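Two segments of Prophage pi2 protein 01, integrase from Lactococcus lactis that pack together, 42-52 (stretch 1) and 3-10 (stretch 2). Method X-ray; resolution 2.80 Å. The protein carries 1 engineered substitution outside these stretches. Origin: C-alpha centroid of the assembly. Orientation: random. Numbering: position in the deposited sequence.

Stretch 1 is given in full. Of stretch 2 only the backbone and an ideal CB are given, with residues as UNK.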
ATOM      1  N   TYR A  42       8.263  -5.127   4.291  1.00 40.25           N
ATOM      2  CA  TYR A  42       7.573  -6.253   3.690  1.00 36.07           C
ATOM      3  C   TYR A  42       7.670  -6.360   2.179  1.00 36.76           C
ATOM      4  O   TYR A  42       7.611  -7.456   1.627  1.00 39.67           O
ATOM      5  CB  TYR A  42       6.119  -6.228   4.109  1.00 30.11           C
ATOM      6  CG  TYR A  42       5.964  -6.474   5.574  1.00 31.64           C
ATOM      7  CD1 TYR A  42       5.751  -7.753   6.059  1.00 30.31           C
ATOM      8  CD2 TYR A  42       6.048  -5.432   6.480  1.00 31.89           C
ATOM      9  CE1 TYR A  42       5.618  -7.990   7.408  1.00 37.51           C
ATOM     10  CE2 TYR A  42       5.920  -5.657   7.833  1.00 38.00           C
ATOM     11  CZ  TYR A  42       5.702  -6.938   8.291  1.00 38.57           C
ATOM     12  OH  TYR A  42       5.541  -7.178   9.631  1.00 46.76           O
HETATM   13  N   MSE A  43       7.816  -5.233   1.499  1.00 38.62           N
HETATM   14  CA  MSE A  43       7.914  -5.250   0.048  1.00 42.47           C
HETATM   15  C   MSE A  43       9.110  -4.459  -0.413  1.00 47.44           C
HETATM   16  O   MSE A  43       8.978  -3.317  -0.836  1.00 51.52           O
HETATM   17  CB  MSE A  43       6.661  -4.661  -0.578  1.00 38.69           C
HETATM   18  CG  MSE A  43       5.448  -5.544  -0.452  1.00 44.71           C
HETATM   19 SE   MSE A  43       3.923  -4.738  -1.302  1.00 47.66          SE
HETATM   20  CE  MSE A  43       4.418  -4.997  -3.144  1.00 49.96           C
ATOM     21  N   PRO A  44      10.298  -5.063  -0.348  1.00 51.89           N
ATOM     22  CA  PRO A  44      11.534  -4.401  -0.762  1.00 56.18           C
ATOM     23  C   PRO A  44      11.549  -3.946  -2.220  1.00 57.80           C
ATOM     24  O   PRO A  44      10.803  -3.044  -2.613  1.00 62.29           O
ATOM     25  CB  PRO A  44      12.596  -5.454  -0.474  1.00 56.42           C
ATOM     26  CG  PRO A  44      11.865  -6.712  -0.770  1.00 59.40           C
ATOM     27  CD  PRO A  44      10.552  -6.481  -0.057  1.00 55.41           C
ATOM     28  N   ASN A  45      12.391  -4.570  -3.030  1.00 53.58           N
ATOM     29  CA  ASN A  45      12.496  -4.165  -4.422  1.00 50.35           C
ATOM     30  C   ASN A  45      11.305  -4.565  -5.283  1.00 49.27           C
ATOM     31  O   ASN A  45      11.426  -4.735  -6.498  1.00 49.68           O
ATOM     32  CB  ASN A  45      13.786  -4.715  -5.011  1.00 50.11           C
ATOM     33  CG  ASN A  45      15.003  -4.213  -4.279  1.00 48.75           C
ATOM     34  OD1 ASN A  45      15.276  -3.020  -4.267  1.00 47.11           O
ATOM     35  ND2 ASN A  45      15.738  -5.122  -3.650  1.00 54.12           N
ATOM     36  N   VAL A  46      10.144  -4.685  -4.655  1.00 47.40           N
ATOM     37  CA  VAL A  46       8.932  -5.067  -5.366  1.00 43.47           C
ATOM     38  C   VAL A  46       8.472  -3.995  -6.363  1.00 41.21           C
ATOM     39  O   VAL A  46       8.205  -2.853  -5.983  1.00 38.87           O
ATOM     40  CB  VAL A  46       7.797  -5.349  -4.364  1.00 43.38           C
ATOM     41  CG1 VAL A  46       6.686  -6.110  -5.048  1.00 43.01           C
ATOM     42  CG2 VAL A  46       8.341  -6.115  -3.169  1.00 41.65           C
ATOM     43  N   LEU A  47       8.399  -4.360  -7.640  1.00 40.24           N
ATOM     44  CA  LEU A  47       7.950  -3.426  -8.671  1.00 37.91           C
ATOM     45  C   LEU A  47       6.443  -3.452  -8.798  1.00 37.13           C
ATOM     46  O   LEU A  47       5.822  -4.509  -8.863  1.00 35.06           O
ATOM     47  CB  LEU A  47       8.553  -3.757 -10.030  1.00 33.36           C
ATOM     48  CG  LEU A  47       9.753  -2.924 -10.421  1.00 30.93           C
ATOM     49  CD1 LEU A  47      10.872  -3.155  -9.428  1.00 32.29           C
ATOM     50  CD2 LEU A  47      10.181  -3.293 -11.825  1.00 31.93           C
ATOM     51  N   ILE A  48       5.865  -2.266  -8.844  1.00 38.80           N
ATOM     52  CA  ILE A  48       4.429  -2.112  -8.944  1.00 44.21           C
ATOM     53  C   ILE A  48       3.827  -2.995 -10.061  1.00 46.34           C
ATOM     54  O   ILE A  48       2.717  -3.529  -9.928  1.00 43.65           O
ATOM     55  CB  ILE A  48       4.111  -0.634  -9.180  1.00 45.97           C
ATOM     56  CG1 ILE A  48       2.610  -0.391  -9.098  1.00 49.51           C
ATOM     57  CG2 ILE A  48       4.684  -0.198 -10.509  1.00 55.13           C
ATOM     58  CD1 ILE A  48       2.081  -0.400  -7.692  1.00 52.05           C
ATOM     59  N   SER A  49       4.575  -3.174 -11.150  1.00 48.61           N
ATOM     60  CA  SER A  49       4.112  -3.974 -12.289  1.00 45.62           C
ATOM     61  C   SER A  49       4.261  -5.477 -12.094  1.00 45.64           C
ATOM     62  O   SER A  49       3.863  -6.254 -12.960  1.00 47.05           O
ATOM     63  CB  SER A  49       4.867  -3.566 -13.550  1.00 42.55           C
ATOM     64  OG  SER A  49       6.233  -3.869 -13.414  1.00 39.50           O
ATOM     65  N   GLU A  50       4.843  -5.888 -10.973  1.00 47.19           N
ATOM     66  CA  GLU A  50       5.034  -7.313 -10.694  1.00 46.37           C
ATOM     67  C   GLU A  50       4.033  -7.781  -9.645  1.00 43.73           C
ATOM     68  O   GLU A  50       3.734  -8.965  -9.542  1.00 44.44           O
ATOM     69  CB  GLU A  50       6.440  -7.579 -10.166  1.00 50.71           C
ATOM     70  CG  GLU A  50       7.599  -7.288 -11.111  1.00 58.28           C
ATOM     71  CD  GLU A  50       8.936  -7.211 -10.350  1.00 65.44           C
ATOM     72  OE1 GLU A  50       9.205  -8.103  -9.509  1.00 68.59           O
ATOM     73  OE2 GLU A  50       9.720  -6.265 -10.587  1.00 68.99           O
ATOM     74  N   ILE A  51       3.524  -6.840  -8.862  1.00 42.47           N
ATOM     75  CA  ILE A  51       2.561  -7.157  -7.826  1.00 40.46           C
ATOM     76  C   ILE A  51       1.311  -7.802  -8.422  1.00 39.67           C
ATOM     77  O   ILE A  51       0.790  -7.336  -9.437  1.00 36.77           O
ATOM     78  CB  ILE A  51       2.149  -5.891  -7.074  1.00 38.08           C
ATOM     79  CG1 ILE A  51       3.397  -5.119  -6.660  1.00 37.66           C
ATOM     80  CG2 ILE A  51       1.326  -6.255  -5.854  1.00 35.61           C
ATOM     81  CD1 ILE A  51       3.098  -3.756  -6.121  1.00 39.88           C
ATOM     82  N   THR A  52       0.842  -8.877  -7.788  1.00 39.31           N
ATOM     83  CA  THR A  52      -0.363  -9.593  -8.228  1.00 34.25           C
ATOM     84  C   THR A  52      -1.323  -9.724  -7.051  1.00 32.87           C
ATOM     85  O   THR A  52      -0.919  -9.538  -5.909  1.00 35.68           O
ATOM     86  CB  THR A  52      -0.031 -11.002  -8.751  1.00 28.47           C
ATOM     87  OG1 THR A  52       0.349 -11.841  -7.660  1.00 24.90           O
ATOM     88  CG2 THR A  52       1.110 -10.943  -9.744  1.00 26.12           C
ATOM     89  N   UNK A   3       2.306   3.019 -19.216  1.00 75.45           N
ATOM     90  CA  UNK A   3       3.103   1.990 -18.489  1.00 75.63           C
ATOM     91  C   UNK A   3       3.566   2.516 -17.116  1.00 76.37           C
ATOM     92  O   UNK A   3       3.759   3.725 -16.951  1.00 78.37           O
ATOM     93  CB  UNK A   3       4.319   1.574 -19.318  1.00 75.63           C
ATOM     94  N   UNK A   4       3.729   1.616 -16.135  1.00 74.84           N
ATOM     95  CA  UNK A   4       4.183   1.988 -14.776  1.00 71.60           C
ATOM     96  C   UNK A   4       5.303   1.085 -14.256  1.00 70.99           C
ATOM     97  O   UNK A   4       5.062  -0.004 -13.724  1.00 69.24           O
ATOM     98  CB  UNK A   4       3.005   1.938 -13.801  1.00 71.60           C
ATOM     99  N   UNK A   5       6.534   1.557 -14.415  1.00 70.40           N
ATOM    100  CA  UNK A   5       7.710   0.824 -13.963  1.00 70.37           C
ATOM    101  C   UNK A   5       8.357   1.578 -12.809  1.00 67.48           C
ATOM    102  O   UNK A   5       8.963   2.633 -13.003  1.00 70.07           O
ATOM    103  CB  UNK A   5       8.706   0.623 -15.107  1.00 70.37           C
ATOM    104  N   UNK A   6       8.220   1.036 -11.606  1.00 59.66           N
ATOM    105  CA  UNK A   6       8.794   1.668 -10.430  1.00 53.13           C
ATOM    106  C   UNK A   6       8.574   0.765  -9.203  1.00 53.50           C
ATOM    107  O   UNK A   6       7.781  -0.180  -9.255  1.00 56.71           O
ATOM    108  CB  UNK A   6       8.179   3.051 -10.208  1.00 53.13           C
ATOM    109  N   UNK A   7       9.277   1.034  -8.105  1.00 48.71           N
ATOM    110  CA  UNK A   7       9.105   0.221  -6.908  1.00 45.54           C
ATOM    111  C   UNK A   7       7.870   0.658  -6.172  1.00 40.83           C
ATOM    112  O   UNK A   7       7.611   1.841  -6.058  1.00 38.72           O
ATOM    113  CB  UNK A   7      10.330   0.311  -5.996  1.00 45.54           C
ATOM    114  N   UNK A   8       7.106  -0.295  -5.662  1.00 40.42           N
ATOM    115  CA  UNK A   8       5.907   0.042  -4.922  1.00 36.44           C
ATOM    116  C   UNK A   8       6.226   1.030  -3.804  1.00 36.93           C
ATOM    117  O   UNK A   8       5.534   2.035  -3.643  1.00 34.60           O
ATOM    118  CB  UNK A   8       5.259  -1.221  -4.352  1.00 36.44           C
ATOM    119  N   UNK A   9       7.273   0.749  -3.032  1.00 41.70           N
ATOM    120  CA  UNK A   9       7.652   1.621  -1.916  1.00 44.32           C
ATOM    121  C   UNK A   9       7.947   3.030  -2.391  1.00 43.21           C
ATOM    122  O   UNK A   9       7.351   3.995  -1.912  1.00 44.48           O
ATOM    123  CB  UNK A   9       8.870   1.055  -1.184  1.00 44.32           C
ATOM    124  N   UNK A  10       8.858   3.134  -3.354  1.00 42.11           N
ATOM    125  CA  UNK A  10       9.260   4.416  -3.912  1.00 38.45           C
ATOM    126  C   UNK A  10       8.074   5.246  -4.379  1.00 32.05           C
ATOM    127  O   UNK A  10       7.943   6.421  -4.041  1.00 27.45           O
ATOM    128  CB  UNK A  10      10.226   4.196  -5.078  1.00 38.45           C
TER

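The two segments meet in a single β-bridge between Leu47 and position 7. Two backbone hydrogen bonds frame it, from Ile48 N to O of position 6 (2.9 Å) and from N of position 8 to Val46 O (2.8 Å); they hold the two backbones in register and ask little of the side chains, except that position 8 must keep its N-H.

Position 3 has nothing of 42-52 within reach of its ideal CB, so this contact sets no preference; the residue is Pro3, which makes no contact here.

At position 4 the CA-to-CB bond points toward 42-52, and the ideal CB lies 4.3 Å from Ile48 CG2. The extended backbone (phi/psi -132/97) suits a β-branched residue, and the methyl nearby favours an apolar one, so valine, isoleucine or leucine would serve. The residue is Ile4, with CG1 packed 3.3 Å from Ile48 CG2.

Position 5 points away, and its ideal CB is 5.3 Å from Leu47 CD2 and 5.4 Å from Ser49 OG. A long, flexible chain could lie along these atoms, while a short one would leave them largely untouched. Lys5 does the former: its CD comes 3.6 Å from Ser49 OG and 4.1 Å from Leu47 CD2.

Position 6 also points away, with Ile48 CG2 4.8 Å from the ideal CB, and many side chains would be tolerated. Its main role is played by the backbone carbonyl, whose O also receives a CA-H...O contact from Leu47 CA at 3.3 Å. The residue is Gln6, whose side chain comes no nearer to 42-52 than 4.7 Å.

Position 7 points sideways, beside the Val46 and Pro44 carbonyls and Leu47 CD1. Its place just before a helix, at the N-cap, would suit serine, threonine, aspartate or asparagine, but a longer chain could also pass Leu47 and reach the polar atoms of Asn45 and Pro44. Glu7 does so: its CG is 4.4 Å from Leu47 CD1, and its OE1 ends 3.7 Å from Asn45 OD1. No hydrogen bond joins its carboxylate to 42-52.

Position 8 opens the helix with its CB directed sideways, yet the ideal CB is 3.8 Å from Ile51 CD1 and 4.1 Å from Met43 CE. With Val46 and Ile48 also close, the surroundings call for a branched aliphatic or methionine. Ile8 has the largest covered area of the eight: its CG2 lies 3.6 Å from Met43 CE and 3.8 Å from Val46 CB, while its CD1 meets Ile48 CD1 at 3.6 Å.

Position 9 points toward 42-52, but its ideal CB finds mainly carbonyls, 4.4 Å from Met43 O and 4.8 Å from Pro44 O. Alanine, serine or threonine would fit; Ser9 places OG 3.9 Å from Pro44 O without a hydrogen bond.

Position 10, out of reach, is Glu10.

Stretch 2, residues 3-10: PIKQEISE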
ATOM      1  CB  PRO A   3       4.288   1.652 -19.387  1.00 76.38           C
ATOM      2  CG  PRO A   3       4.443   2.967 -20.190  1.00 74.68           C
ATOM      3  CD  PRO A   3       3.016   3.466 -20.431  1.00 72.01           C
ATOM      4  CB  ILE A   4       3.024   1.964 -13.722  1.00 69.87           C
ATOM      5  CG1 ILE A   4       3.552   2.342 -12.329  1.00 64.68           C
ATOM      6  CG2 ILE A   4       2.398   0.571 -13.657  1.00 69.18           C
ATOM      7  CD1 ILE A   4       4.094   3.750 -12.190  1.00 58.76           C
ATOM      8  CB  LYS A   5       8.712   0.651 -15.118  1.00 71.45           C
ATOM      9  CG  LYS A   5       8.420  -0.527 -16.047  1.00 72.12           C
ATOM     10  CD  LYS A   5       8.524  -1.861 -15.300  1.00 72.52           C
ATOM     11  CE  LYS A   5       8.379  -3.058 -16.240  1.00 72.59           C
ATOM     12  NZ  LYS A   5       9.449  -3.096 -17.279  1.00 75.82           N
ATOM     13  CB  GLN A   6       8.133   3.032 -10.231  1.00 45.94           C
ATOM     14  CG  GLN A   6       8.838   3.953  -9.270  1.00 43.42           C
ATOM     15  CD  GLN A   6       7.936   5.068  -8.810  1.00 37.82           C
ATOM     16  OE1 GLN A   6       6.938   5.375  -9.460  1.00 38.95           O
ATOM     17  NE2 GLN A   6       8.275   5.681  -7.684  1.00 31.88           N
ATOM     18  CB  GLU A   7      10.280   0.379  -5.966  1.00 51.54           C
ATOM     19  CG  GLU A   7      11.600   0.078  -6.607  1.00 59.20           C
ATOM     20  CD  GLU A   7      12.714  -0.021  -5.591  1.00 63.22           C
ATOM     21  OE1 GLU A   7      13.886  -0.057  -6.035  1.00 66.41           O
ATOM     22  OE2 GLU A   7      12.414  -0.070  -4.365  1.00 63.97           O
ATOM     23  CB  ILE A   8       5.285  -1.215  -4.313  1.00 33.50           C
ATOM     24  CG1 ILE A   8       4.094  -0.841  -3.434  1.00 31.80           C
ATOM     25  CG2 ILE A   8       6.331  -1.978  -3.519  1.00 29.29           C
ATOM     26  CD1 ILE A   8       2.915  -0.351  -4.208  1.00 17.03           C
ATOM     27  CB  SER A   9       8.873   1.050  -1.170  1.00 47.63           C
ATOM     28  OG  SER A   9       9.923   0.665  -2.061  1.00 52.54           O
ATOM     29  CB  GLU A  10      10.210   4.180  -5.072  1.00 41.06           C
ATOM     30  CG  GLU A  10      10.934   5.419  -5.485  1.00 53.08           C
ATOM     31  CD  GLU A  10      11.968   5.134  -6.537  1.00 62.39           C
ATOM     32  OE1 GLU A  10      12.873   4.303  -6.284  1.00 66.51           O
ATOM     33  OE2 GLU A  10      11.879   5.746  -7.625  1.00 69.88           O
TER
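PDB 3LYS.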